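Side-chain contacts in putative amidohydrolase (PDB 3FEQ), which probably acts as a zinc-dependent prolidase of the amidohydrolase superfamily, hydrolysing dipeptides with proline at the carboxyl end: residues Leu69-Asn72 with Val77-Thr80; His142-Pro147 with Ala165-Gly170; Ala285-Pro290 with Gly326-Phe331; Arg128-Gly133 with Glu358-Gln363; Leu98-Thr103 with Ala392-Arg397. All blocks are in the same frame, centred on the assembly; numbering follows the deposited sequence.

Interaction 1 of 5, residues Leu69-Asn72 with Val77-Thr80; sequences LASN and VNAT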
# COMPACT_ATOMS: atom_id res chain seq x y z
N LEU C 69 -8.29 23.75 22.68
CA LEU C 69 -8.81 23.67 21.32
C LEU C 69 -10.28 23.24 21.21
O LEU C 69 -10.87 23.29 20.13
CB LEU C 69 -7.92 22.77 20.49
CG LEU C 69 -6.73 23.56 19.97
CD1 LEU C 69 -5.54 22.68 19.91
CD2 LEU C 69 -7.04 24.15 18.58
N ALA C 70 -10.87 22.84 22.34
CA ALA C 70 -12.27 22.45 22.38
C ALA C 70 -13.20 23.65 22.21
O ALA C 70 -13.81 24.13 23.17
CB ALA C 70 -12.57 21.72 23.67
N SER C 71 -13.31 24.13 20.97
CA SER C 71 -14.08 25.33 20.71
C SER C 71 -15.57 25.07 20.55
O SER C 71 -16.35 26.02 20.49
CB SER C 71 -13.53 26.07 19.49
OG SER C 71 -13.78 25.34 18.31
N ASN C 72 -15.97 23.80 20.45
CA ASN C 72 -17.37 23.44 20.71
C ASN C 72 -17.62 22.10 21.41
O ASN C 72 -16.82 21.18 21.30
CB ASN C 72 -18.23 23.59 19.45
CG ASN C 72 -18.21 22.37 18.58
OD1 ASN C 72 -19.06 21.48 18.70
ND2 ASN C 72 -17.24 22.33 17.67
N VAL C 77 -17.58 16.67 16.38
CA VAL C 77 -17.64 17.73 15.37
C VAL C 77 -16.51 18.74 15.55
O VAL C 77 -16.11 19.40 14.60
CB VAL C 77 -19.04 18.41 15.34
CG1 VAL C 77 -19.06 19.67 16.17
CG2 VAL C 77 -19.44 18.74 13.91
N ASN C 78 -15.98 18.84 16.77
CA ASN C 78 -14.77 19.62 17.00
C ASN C 78 -13.59 19.09 16.20
O ASN C 78 -12.83 19.86 15.63
CB ASN C 78 -14.42 19.65 18.49
CG ASN C 78 -13.59 20.85 18.86
OD1 ASN C 78 -14.12 21.91 19.19
ND2 ASN C 78 -12.27 20.70 18.78
N ALA C 79 -13.47 17.76 16.15
CA ALA C 79 -12.39 17.10 15.41
C ALA C 79 -12.49 17.33 13.89
O ALA C 79 -11.49 17.41 13.20
CB ALA C 79 -12.36 15.62 15.72
N THR C 80 -13.71 17.48 13.39
CA THR C 80 -13.94 17.48 11.95
C THR C 80 -14.00 18.90 11.37
O THR C 80 -14.19 19.08 10.17
CB THR C 80 -15.22 16.72 11.62
OG1 THR C 80 -16.32 17.38 12.25
CG2 THR C 80 -15.14 15.28 12.12
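Asn78 grips the backbone of loop 69-72 with both ends of its side-chain amide. Asn78 OD1 accepts from Asn72 N at 2.9 Å. A C=O...N angle of 161° puts that donor nearly along the C=O axis. At the other end, Asn78 ND2 donates to Leu69 O over 3.2 Å; the oxygen lies in the plane of the Asn78 amide, but the nitrogen stands well above the carbonyl plane of Leu69. Turning CG away from the backbone N (chi1 -156°) swings the amide off helix 75-79 and into the loop. The Asn72 side chain runs past that of Asn78 in the opposite direction and crosses Val77 at about a right angle, its amide group resting on Val77 CG1. Further out, Asn78 ND2 also reaches Gly162 O and Asn72 OD1 accepts from Asn74 N. Between Leu69 and Asn72 the chain makes an inverse gamma turn centred on Ala70, whose side chain lies about 8 Å from a zinc ion. The two bonds tie helix 75-79 to the loop just past the zinc ligands His65, on strand 56-66, and His67, right after it, as in the beta-to-alpha loops rimming the metal site of amidohydrolase TIM barrels.

Interaction 2 of 5, residues His142-Pro147 with Ala165-Gly170; sequences HGDFRP and ARVVDG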
# COMPACT_ATOMS: atom_id res chain seq x y z
N HIS C 142 -12.52 6.36 24.92
CA HIS C 142 -13.11 7.64 25.26
C HIS C 142 -12.67 8.66 24.21
O HIS C 142 -13.33 9.66 23.99
CB HIS C 142 -12.75 8.06 26.71
CG HIS C 142 -13.37 9.35 27.16
ND1 HIS C 142 -14.74 9.58 27.12
CD2 HIS C 142 -12.82 10.47 27.68
CE1 HIS C 142 -14.99 10.79 27.58
NE2 HIS C 142 -13.85 11.36 27.92
N GLY C 143 -11.58 8.34 23.52
CA GLY C 143 -11.09 9.20 22.45
C GLY C 143 -11.71 8.93 21.09
O GLY C 143 -11.57 9.73 20.17
N ASP C 144 -12.40 7.80 20.96
CA ASP C 144 -12.89 7.34 19.66
C ASP C 144 -14.30 7.85 19.46
O ASP C 144 -15.23 7.39 20.14
CB ASP C 144 -12.85 5.82 19.61
CG ASP C 144 -12.95 5.26 18.21
OD1 ASP C 144 -13.27 6.03 17.26
OD2 ASP C 144 -12.72 4.04 18.06
N PHE C 145 -14.48 8.79 18.53
CA PHE C 145 -15.76 9.49 18.36
C PHE C 145 -16.56 8.95 17.19
O PHE C 145 -17.49 9.60 16.73
CB PHE C 145 -15.57 11.01 18.20
CG PHE C 145 -14.97 11.67 19.41
CD1 PHE C 145 -15.66 11.70 20.61
CD2 PHE C 145 -13.69 12.21 19.36
CE1 PHE C 145 -15.10 12.26 21.75
CE2 PHE C 145 -13.12 12.79 20.49
CZ PHE C 145 -13.82 12.81 21.68
N ARG C 146 -16.21 7.76 16.73
CA ARG C 146 -16.93 7.13 15.64
C ARG C 146 -18.24 6.57 16.15
O ARG C 146 -18.29 5.99 17.22
CB ARG C 146 -16.08 6.03 14.99
CG ARG C 146 -14.99 6.59 14.09
CD ARG C 146 -14.07 5.51 13.57
NE ARG C 146 -13.24 4.94 14.62
CZ ARG C 146 -12.28 4.04 14.42
NH1 ARG C 146 -12.04 3.60 13.19
NH2 ARG C 146 -11.58 3.57 15.44
N PRO C 147 -19.32 6.81 15.39
CA PRO C 147 -20.62 6.31 15.81
C PRO C 147 -20.67 4.79 15.69
O PRO C 147 -19.88 4.20 14.95
CB PRO C 147 -21.59 6.97 14.81
CG PRO C 147 -20.75 7.25 13.60
CD PRO C 147 -19.38 7.55 14.11
N ALA C 165 -8.04 13.50 20.60
CA ALA C 165 -7.34 12.24 20.78
C ALA C 165 -6.86 11.63 19.47
O ALA C 165 -7.18 12.12 18.40
CB ALA C 165 -8.22 11.25 21.53
N ARG C 166 -6.07 10.56 19.59
CA ARG C 166 -5.83 9.61 18.51
C ARG C 166 -6.13 8.16 18.98
O ARG C 166 -5.97 7.82 20.15
CB ARG C 166 -4.37 9.70 18.06
CG ARG C 166 -3.35 9.62 19.20
CD ARG C 166 -1.92 9.85 18.71
NE ARG C 166 -1.53 8.89 17.68
CZ ARG C 166 -0.29 8.74 17.23
NH1 ARG C 166 0.70 9.48 17.71
NH2 ARG C 166 -0.03 7.83 16.30
N VAL C 167 -6.55 7.32 18.05
CA VAL C 167 -6.76 5.93 18.36
C VAL C 167 -5.51 5.11 18.05
O VAL C 167 -5.02 5.08 16.92
CB VAL C 167 -7.95 5.36 17.59
CG1 VAL C 167 -8.26 3.95 18.10
CG2 VAL C 167 -9.17 6.27 17.77
N VAL C 168 -4.98 4.46 19.07
CA VAL C 168 -3.89 3.51 18.88
C VAL C 168 -4.12 2.37 19.84
O VAL C 168 -4.52 2.57 20.98
CB VAL C 168 -2.50 4.10 19.22
CG1 VAL C 168 -1.89 4.74 18.01
CG2 VAL C 168 -2.57 5.05 20.38
N ASP C 169 -3.84 1.18 19.35
CA ASP C 169 -4.00 -0.02 20.13
C ASP C 169 -2.70 -0.79 20.05
O ASP C 169 -1.93 -0.65 19.08
CB ASP C 169 -5.14 -0.87 19.56
CG ASP C 169 -6.44 -0.08 19.42
OD1 ASP C 169 -7.32 -0.22 20.32
OD2 ASP C 169 -6.57 0.66 18.41
N GLY C 170 -2.44 -1.58 21.09
CA GLY C 170 -1.34 -2.53 21.05
C GLY C 170 -0.10 -1.99 21.70
O GLY C 170 0.11 -0.78 21.74
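Gly143 and Ala165 meet where the long loop leaving strand 135-137 folds back over strand 165-167, its parallel neighbour in a two-stranded sheet close to the zinc site. Ala165 CB rests on the backbone of Gly143, 3.6 Å from Gly143 CA, an approach made possible by the absence of a side chain on the glycine. Two residues along the strand, Val167 faces the same loop and splits its branches between two charged residues. CG2, anti to its own carbonyl carbon, lies 3.9 Å from Asp144 CG. CG1, anti to the backbone N, comes obliquely toward the Arg146 guanidinium, 4.3 Å from Arg146 NH2.

Those two partners are locked together within the loop. Arg146 presents NE and NH2 side-on to the carboxylate, NE standing 2.9 Å from Asp144 OD1 and NH2 the same 2.9 Å from Asp144 OD2. OD1 uses its syn lone pair in the first bond, while NH2 sits 30° out of the carboxylate plane. Asp144 OD2 also accepts the backbone N-H of Gly140, so the carboxylate ties this part of the loop to its beginning.

The loop matters for its position in the barrel: Gly143 is about 9 Å from a zinc ion, and the adjoining His142 stacks its ring on that of the zinc ligand His231. On the strand side the chain continues to Gly170, the N-cap of helix 171-184. Just before it, Asp169 OD2 bonds to Thr139 OG1, and Asp169 OD1 makes a salt bridge with Arg179 of a second subunit.

Interaction 3 of 5, residues Ala285-Pro290 with Gly326-Phe331; sequences AEFGMP and GEMHAF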
# COMPACT_ATOMS: atom_id res chain seq x y z
N ALA C 285 -27.37 19.22 26.44
CA ALA C 285 -27.94 19.02 25.11
C ALA C 285 -28.19 20.36 24.41
O ALA C 285 -28.32 20.41 23.19
CB ALA C 285 -29.23 18.20 25.21
N GLU C 286 -28.20 21.43 25.20
CA GLU C 286 -28.45 22.77 24.70
C GLU C 286 -27.29 23.31 23.85
O GLU C 286 -27.53 23.98 22.86
CB GLU C 286 -28.73 23.70 25.87
CG GLU C 286 -28.97 25.14 25.49
CD GLU C 286 -28.75 26.08 26.65
OE1 GLU C 286 -27.90 26.99 26.52
OE2 GLU C 286 -29.40 25.89 27.70
N PHE C 287 -26.06 22.99 24.22
CA PHE C 287 -24.88 23.44 23.47
C PHE C 287 -24.36 22.42 22.46
O PHE C 287 -23.21 22.49 22.03
CB PHE C 287 -23.76 23.91 24.40
CG PHE C 287 -23.94 25.31 24.93
CD1 PHE C 287 -24.52 26.30 24.14
CD2 PHE C 287 -23.53 25.64 26.21
CE1 PHE C 287 -24.70 27.58 24.63
CE2 PHE C 287 -23.70 26.92 26.71
CZ PHE C 287 -24.29 27.90 25.92
N GLY C 288 -25.20 21.45 22.10
CA GLY C 288 -24.93 20.59 20.96
C GLY C 288 -24.11 19.35 21.23
O GLY C 288 -23.56 18.76 20.30
N MET C 289 -24.01 18.94 22.50
CA MET C 289 -23.45 17.63 22.85
C MET C 289 -24.53 16.53 22.79
O MET C 289 -25.59 16.68 23.41
CB MET C 289 -22.78 17.65 24.23
CG MET C 289 -21.92 16.41 24.53
SD MET C 289 -21.39 16.19 26.24
CE MET C 289 -22.97 16.21 27.10
N PRO C 290 -24.27 15.45 22.01
CA PRO C 290 -25.18 14.33 21.72
C PRO C 290 -26.02 13.86 22.92
O PRO C 290 -25.49 13.78 24.03
CB PRO C 290 -24.24 13.21 21.24
CG PRO C 290 -22.85 13.81 21.21
CD PRO C 290 -23.00 15.29 21.29
N GLY C 326 -16.34 24.29 24.72
CA GLY C 326 -17.14 25.25 23.99
C GLY C 326 -17.38 26.53 24.76
O GLY C 326 -16.50 27.05 25.43
N GLU C 327 -18.60 27.04 24.67
CA GLU C 327 -18.91 28.33 25.27
C GLU C 327 -19.00 28.23 26.79
O GLU C 327 -18.85 29.23 27.49
CB GLU C 327 -20.19 28.90 24.68
CG GLU C 327 -21.18 27.85 24.25
CD GLU C 327 -20.91 27.32 22.84
OE1 GLU C 327 -20.53 26.14 22.71
OE2 GLU C 327 -21.08 28.09 21.87
N MET C 328 -19.15 27.01 27.29
CA MET C 328 -19.04 26.75 28.72
C MET C 328 -17.64 27.03 29.27
O MET C 328 -17.36 26.77 30.44
CB MET C 328 -19.46 25.31 29.02
CG MET C 328 -20.94 25.04 28.80
SD MET C 328 -21.29 23.29 28.94
CE MET C 328 -20.89 22.72 27.29
N HIS C 329 -16.77 27.58 28.43
CA HIS C 329 -15.42 27.90 28.86
C HIS C 329 -15.40 29.01 29.88
O HIS C 329 -14.46 29.11 30.68
CB HIS C 329 -14.51 28.23 27.69
CG HIS C 329 -13.52 27.15 27.40
ND1 HIS C 329 -13.53 26.43 26.23
CD2 HIS C 329 -12.58 26.59 28.19
CE1 HIS C 329 -12.59 25.50 26.28
NE2 HIS C 329 -12.00 25.57 27.46
N ALA C 330 -16.46 29.80 29.89
CA ALA C 330 -16.56 30.97 30.74
C ALA C 330 -16.62 30.63 32.22
O ALA C 330 -16.23 31.44 33.06
CB ALA C 330 -17.77 31.79 30.33
N PHE C 331 -17.06 29.42 32.54
CA PHE C 331 -17.32 29.06 33.94
C PHE C 331 -16.08 28.60 34.69
O PHE C 331 -16.18 28.11 35.81
CB PHE C 331 -18.41 27.98 34.02
CG PHE C 331 -19.74 28.42 33.46
CD1 PHE C 331 -20.30 27.76 32.39
CD2 PHE C 331 -20.41 29.50 34.01
CE1 PHE C 331 -21.51 28.16 31.86
CE2 PHE C 331 -21.62 29.92 33.48
CZ PHE C 331 -22.17 29.25 32.40
O HOH W 1 -20.74 23.62 21.33
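Phe287 and Glu327 form a CH-pi contact, with the aliphatic part of the glutamate laid over the aromatic face. Glu327 CG stands 3.4 Å from the ring centroid and only 7° off the ring normal, so it sits over the middle of the ring. The Glu327 chain bends at chi2 (-84°), which folds the carboxylate back along the same face at 25° to the ring plane. Glu286 OE1 lies near the rim of the opposite face.

Apolar packing uses the ring's edge. Met328 CG approaches close to the ring plane, 3.7 Å from Phe287 CD2, and the two side chains slide past each other in opposite directions. A bend at the last torsion brings Met328 CE to 4.1 Å from Phe287 CD2.

Segment 326-331 follows the zinc ligand Asp323 and opens a 3-10 turn, while segment 285-290 follows helix 274-282; the contact therefore joins two loops on the active-site side of the amidohydrolase TIM barrel. Met328 extends the apolar patch to Ala279 and Leu280 of that helix.

The polar link across the contact is a water. It donates to Phe287 O at 2.8 Å from the water oxygen, and to Glu327 OE1 at 2.9 Å. The carboxylate is thus tied to the backbone of the residue whose ring its own CG covers. Gly288 O, one residue on, has a weak bond from Asn74 ND2.

Interaction 4 of 5, residues Arg128-Gly133 with Glu358-Gln363; sequences RIFPSG and EIVNMQ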
# COMPACT_ATOMS: atom_id res chain seq x y z
N ARG C 128 0.88 30.07 29.58
CA ARG C 128 1.86 29.07 29.16
C ARG C 128 1.13 27.76 29.06
O ARG C 128 0.25 27.48 29.86
CB ARG C 128 3.01 28.97 30.17
CG ARG C 128 3.94 27.77 29.97
CD ARG C 128 5.17 27.82 30.88
NE ARG C 128 4.98 28.77 31.97
CZ ARG C 128 5.75 29.84 32.17
NH1 ARG C 128 5.49 30.65 33.19
NH2 ARG C 128 6.78 30.09 31.37
N ILE C 129 1.44 27.00 28.01
CA ILE C 129 0.81 25.72 27.77
C ILE C 129 1.78 24.56 28.05
O ILE C 129 2.95 24.59 27.64
CB ILE C 129 0.24 25.63 26.34
CG1 ILE C 129 -0.69 26.81 26.06
CG2 ILE C 129 -0.54 24.35 26.15
CD1 ILE C 129 -1.02 27.02 24.58
N PHE C 130 1.30 23.57 28.80
CA PHE C 130 1.97 22.28 28.89
C PHE C 130 1.21 21.25 28.07
O PHE C 130 0.32 20.57 28.58
CB PHE C 130 2.08 21.83 30.35
CG PHE C 130 2.96 22.70 31.19
CD1 PHE C 130 2.43 23.69 32.00
CD2 PHE C 130 4.33 22.53 31.17
CE1 PHE C 130 3.24 24.50 32.75
CE2 PHE C 130 5.16 23.34 31.93
CZ PHE C 130 4.61 24.33 32.72
N PRO C 131 1.60 21.11 26.79
CA PRO C 131 0.80 20.35 25.84
C PRO C 131 0.95 18.85 26.03
O PRO C 131 2.03 18.36 26.39
CB PRO C 131 1.36 20.79 24.50
CG PRO C 131 2.78 21.06 24.77
CD PRO C 131 2.85 21.58 26.18
N SER C 132 -0.15 18.13 25.83
CA SER C 132 -0.13 16.68 25.83
C SER C 132 0.05 16.15 24.40
O SER C 132 0.39 14.98 24.20
CB SER C 132 -1.41 16.13 26.48
OG SER C 132 -1.44 16.38 27.89
N GLY C 133 -0.12 17.04 23.43
CA GLY C 133 -0.28 16.64 22.05
C GLY C 133 -1.67 16.06 21.91
O GLY C 133 -2.65 16.77 22.07
N GLU C 358 3.62 21.46 41.38
CA GLU C 358 4.21 20.16 41.62
C GLU C 358 3.79 19.15 40.55
O GLU C 358 4.59 18.33 40.10
CB GLU C 358 3.82 19.64 43.00
CG GLU C 358 4.65 18.46 43.50
CD GLU C 358 4.20 17.96 44.86
OE1 GLU C 358 3.61 18.74 45.64
OE2 GLU C 358 4.45 16.77 45.16
N ILE C 359 2.51 19.19 40.19
CA ILE C 359 1.97 18.33 39.15
C ILE C 359 2.72 18.54 37.83
O ILE C 359 3.24 17.58 37.25
CB ILE C 359 0.48 18.57 38.96
CG1 ILE C 359 -0.30 17.92 40.11
CG2 ILE C 359 -0.00 18.06 37.60
CD1 ILE C 359 -1.77 18.22 40.07
N VAL C 360 2.87 19.80 37.42
CA VAL C 360 3.63 20.11 36.22
C VAL C 360 5.15 20.12 36.41
O VAL C 360 5.85 20.61 35.51
CB VAL C 360 3.15 21.41 35.50
CG1 VAL C 360 1.68 21.30 35.12
CG2 VAL C 360 3.39 22.64 36.37
N ASN C 361 5.64 19.54 37.51
CA ASN C 361 7.09 19.44 37.85
C ASN C 361 7.82 20.76 37.90
O ASN C 361 9.00 20.83 37.55
CB ASN C 361 7.84 18.52 36.88
CG ASN C 361 7.52 17.06 37.08
OD1 ASN C 361 7.80 16.50 38.13
ND2 ASN C 361 7.00 16.41 36.04
N MET C 362 7.13 21.82 38.29
CA MET C 362 7.73 23.14 38.32
C MET C 362 7.78 23.65 39.76
O MET C 362 7.61 24.84 40.01
CB MET C 362 6.95 24.11 37.44
CG MET C 362 7.18 23.94 35.94
SD MET C 362 8.82 24.47 35.38
CE MET C 362 8.41 25.64 34.08
N GLN C 363 8.01 22.72 40.69
CA GLN C 363 8.06 23.03 42.12
C GLN C 363 9.16 24.05 42.38
O GLN C 363 10.29 23.84 42.00
CB GLN C 363 8.23 21.77 42.99
CG GLN C 363 9.38 20.82 42.58
CD GLN C 363 9.01 19.82 41.46
OE1 GLN C 363 9.87 19.44 40.63
NE2 GLN C 363 7.76 19.38 41.45
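Phe130 turns its ring broadside to Val360, which covers one face. With CG anti to its carbonyl carbon (chi1 -66°), Phe130 reaches out from segment 128-133 toward the end of helix 354-359. Val360 CB then stands 4.2 Å from the ring centroid and 11° off the normal, a CH-pi arrangement over the face. The two methyls of Val360 divide the near rim between them: CG1, itself anti to the carbonyl carbon, lies 4.0 Å from Phe130 CD1, while CG2, set between the backbone N and the carbonyl carbon, lies 4.1 Å from Phe130 CE1. The two side chains cross at about a right angle, and the valine meets the ring with its branch point and both methyls.

The contact joins the segment that carries strand 128-129 to the turn that ends helix 354-359, inside the TIM barrel. Strand 128-129 runs parallel to strand 102-107, and Val360 also touches Arg106 of that neighbour. The helix stops in a Schellman motif with Asn361, at positive phi, as its C-prime residue: Met362 N bonds to Ala357 O and Asn361 N donates to Glu358 O over 3.0 Å. The reversal brings Met362 round to the same ring as Val360.

Met362 CG comes obliquely to Phe130 CZ, at 4.1 Å, and the bends at chi2 (-71°) and chi3 turn the methyl back beside the same ring atom, CE lying 4.2 Å from Phe130 CZ. Behind the valine, Arg247 donates to Glu358 O and Ile359 O. On the strand side, Phe130 O accepts from Gln188 NE2 and the Phe130 side chain packs on Thr187.

Interaction 5 of 5, residues Leu98-Thr103 with Ala392-Arg397; sequences LSRGFT and ADEGAR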
# COMPACT_ATOMS: atom_id res chain seq x y z
N LEU C 98 -6.42 33.71 30.38
CA LEU C 98 -5.35 34.53 30.91
C LEU C 98 -5.94 35.66 31.73
O LEU C 98 -5.47 35.94 32.83
CB LEU C 98 -4.46 35.06 29.79
CG LEU C 98 -3.27 35.92 30.20
CD1 LEU C 98 -2.24 35.11 30.98
CD2 LEU C 98 -2.65 36.60 28.97
N SER C 99 -7.02 36.26 31.23
CA SER C 99 -7.65 37.37 31.93
C SER C 99 -8.27 36.95 33.26
O SER C 99 -8.33 37.74 34.20
CB SER C 99 -8.67 38.09 31.04
OG SER C 99 -9.87 37.35 30.95
N ARG C 100 -8.71 35.71 33.37
CA ARG C 100 -9.20 35.22 34.63
C ARG C 100 -8.08 34.93 35.64
O ARG C 100 -8.36 34.55 36.76
CB ARG C 100 -10.05 33.97 34.41
CG ARG C 100 -11.28 34.22 33.58
CD ARG C 100 -12.19 33.01 33.59
NE ARG C 100 -11.75 31.99 32.65
CZ ARG C 100 -12.13 31.93 31.39
NH1 ARG C 100 -12.96 32.85 30.92
NH2 ARG C 100 -11.67 30.97 30.60
N GLY C 101 -6.83 35.10 35.24
CA GLY C 101 -5.71 34.89 36.16
C GLY C 101 -4.93 33.59 35.98
O GLY C 101 -4.00 33.31 36.73
N PHE C 102 -5.29 32.79 34.99
CA PHE C 102 -4.55 31.57 34.70
C PHE C 102 -3.35 31.87 33.83
O PHE C 102 -3.49 32.40 32.72
CB PHE C 102 -5.46 30.54 34.07
CG PHE C 102 -6.53 30.05 34.99
CD1 PHE C 102 -6.28 29.00 35.86
CD2 PHE C 102 -7.75 30.70 35.05
CE1 PHE C 102 -7.25 28.59 36.74
CE2 PHE C 102 -8.72 30.28 35.93
CZ PHE C 102 -8.47 29.23 36.78
N THR C 103 -2.16 31.59 34.35
CA THR C 103 -0.94 31.97 33.66
C THR C 103 -0.24 30.73 33.13
O THR C 103 0.68 30.83 32.32
CB THR C 103 0.01 32.74 34.59
OG1 THR C 103 -0.02 32.17 35.90
CG2 THR C 103 -0.41 34.19 34.67
N ALA C 392 -13.35 33.43 42.23
CA ALA C 392 -14.28 32.52 41.57
C ALA C 392 -15.46 33.22 40.92
O ALA C 392 -16.55 32.67 40.87
CB ALA C 392 -14.77 31.47 42.56
N ASP C 393 -15.23 34.42 40.39
CA ASP C 393 -16.32 35.22 39.84
C ASP C 393 -16.13 35.68 38.39
O ASP C 393 -16.59 36.76 38.01
CB ASP C 393 -16.58 36.42 40.74
CG ASP C 393 -17.98 36.95 40.59
OD1 ASP C 393 -18.13 38.08 40.08
OD2 ASP C 393 -18.92 36.21 40.95
N GLU C 394 -15.47 34.86 37.58
CA GLU C 394 -15.25 35.13 36.15
C GLU C 394 -14.54 36.47 35.87
O GLU C 394 -15.15 37.41 35.36
CB GLU C 394 -16.56 35.04 35.36
CG GLU C 394 -16.45 34.33 34.02
CD GLU C 394 -15.80 35.17 32.92
OE1 GLU C 394 -14.74 34.75 32.40
OE2 GLU C 394 -16.35 36.24 32.58
N GLY C 395 -13.25 36.54 36.23
CA GLY C 395 -12.38 37.67 35.88
C GLY C 395 -12.76 39.00 36.50
O GLY C 395 -12.19 40.04 36.15
N ALA C 396 -13.71 38.97 37.43
CA ALA C 396 -14.32 40.18 37.98
C ALA C 396 -13.35 41.00 38.82
O ALA C 396 -13.18 42.20 38.61
CB ALA C 396 -15.56 39.82 38.79
N ARG C 397 -12.67 40.33 39.75
CA ARG C 397 -11.88 41.01 40.77
C ARG C 397 -10.35 40.88 40.65
O ARG C 397 -9.62 41.06 41.63
CB ARG C 397 -12.34 40.60 42.16
CG ARG C 397 -12.93 41.74 42.98
CD ARG C 397 -13.63 41.22 44.22
NE ARG C 397 -15.08 41.25 44.10
CZ ARG C 397 -15.83 40.23 43.68
NH1 ARG C 397 -15.28 39.07 43.34
NH2 ARG C 397 -17.14 40.38 43.60
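The Arg100 guanidinium meets Glu394 at its edge: Glu394 OE1 lies only 13° out of the guanidinium plane, beside NH1. The carboxylate does not lie flat with it; the two planes are 59° apart and a single oxygen is engaged, in contrast to a two-pronged, coplanar pair. Arg100 NE also donates to Gln332 OE1, a second bond on the same group.

The contact sits where helix 90-99 turns into strand 102-107, one of the alpha-to-beta turns of the TIM barrel, and it meets the loop leading to strand 398-403, which belongs to the beta structure built from the two ends of the chain. The helix ends in a Schellman motif at Gly101, whose positive phi reverses the chain; Gly101 N lies 2.9 Å from Leu98 O.

Arg100 leaves the helix end with CG anti to the carbonyl carbon, then bends at chi3 (-80°), which carries the guanidinium across to the loop. Its aliphatic part passes the loop backbone on the way, CG lying 4.0 Å from Gly395 N. Gly395 also backs on to the helix end, its CA 4.4 Å from Ser99 O, and that oxygen accepts from Gln411 NE2 near the chain terminus.

Glu394 is exposed and poorly ordered, so its bond is less certain. As modelled, the salt bridge joins Arg100 NH1 to Glu394 OE1 over 3.0 Å, with NH1 standing nearly in line with the C-O bond.

How the interactions relate
Interaction 4 is the buried member, purely apolar and about 9 Å from the chain's centre; the others are partly buried and more polar. Interactions 1, 2 and 3 share the metal end of the barrel, yet differ in chemistry: amide-to-backbone bonds in the first, methyl groups against a salt-bridged loop in the second, ring packing and a water in the third. Ala70 O and Gly326 N, 3.0 Å apart, join interactions 1 and 3. Interactions 4 and 5 meet along neighbouring parallel strands, through Arg128 N and Thr103 O, 2.9 Å apart. Interaction 5 also packs against interaction 3, and lies some 34 Å, centre to centre, from interaction 2.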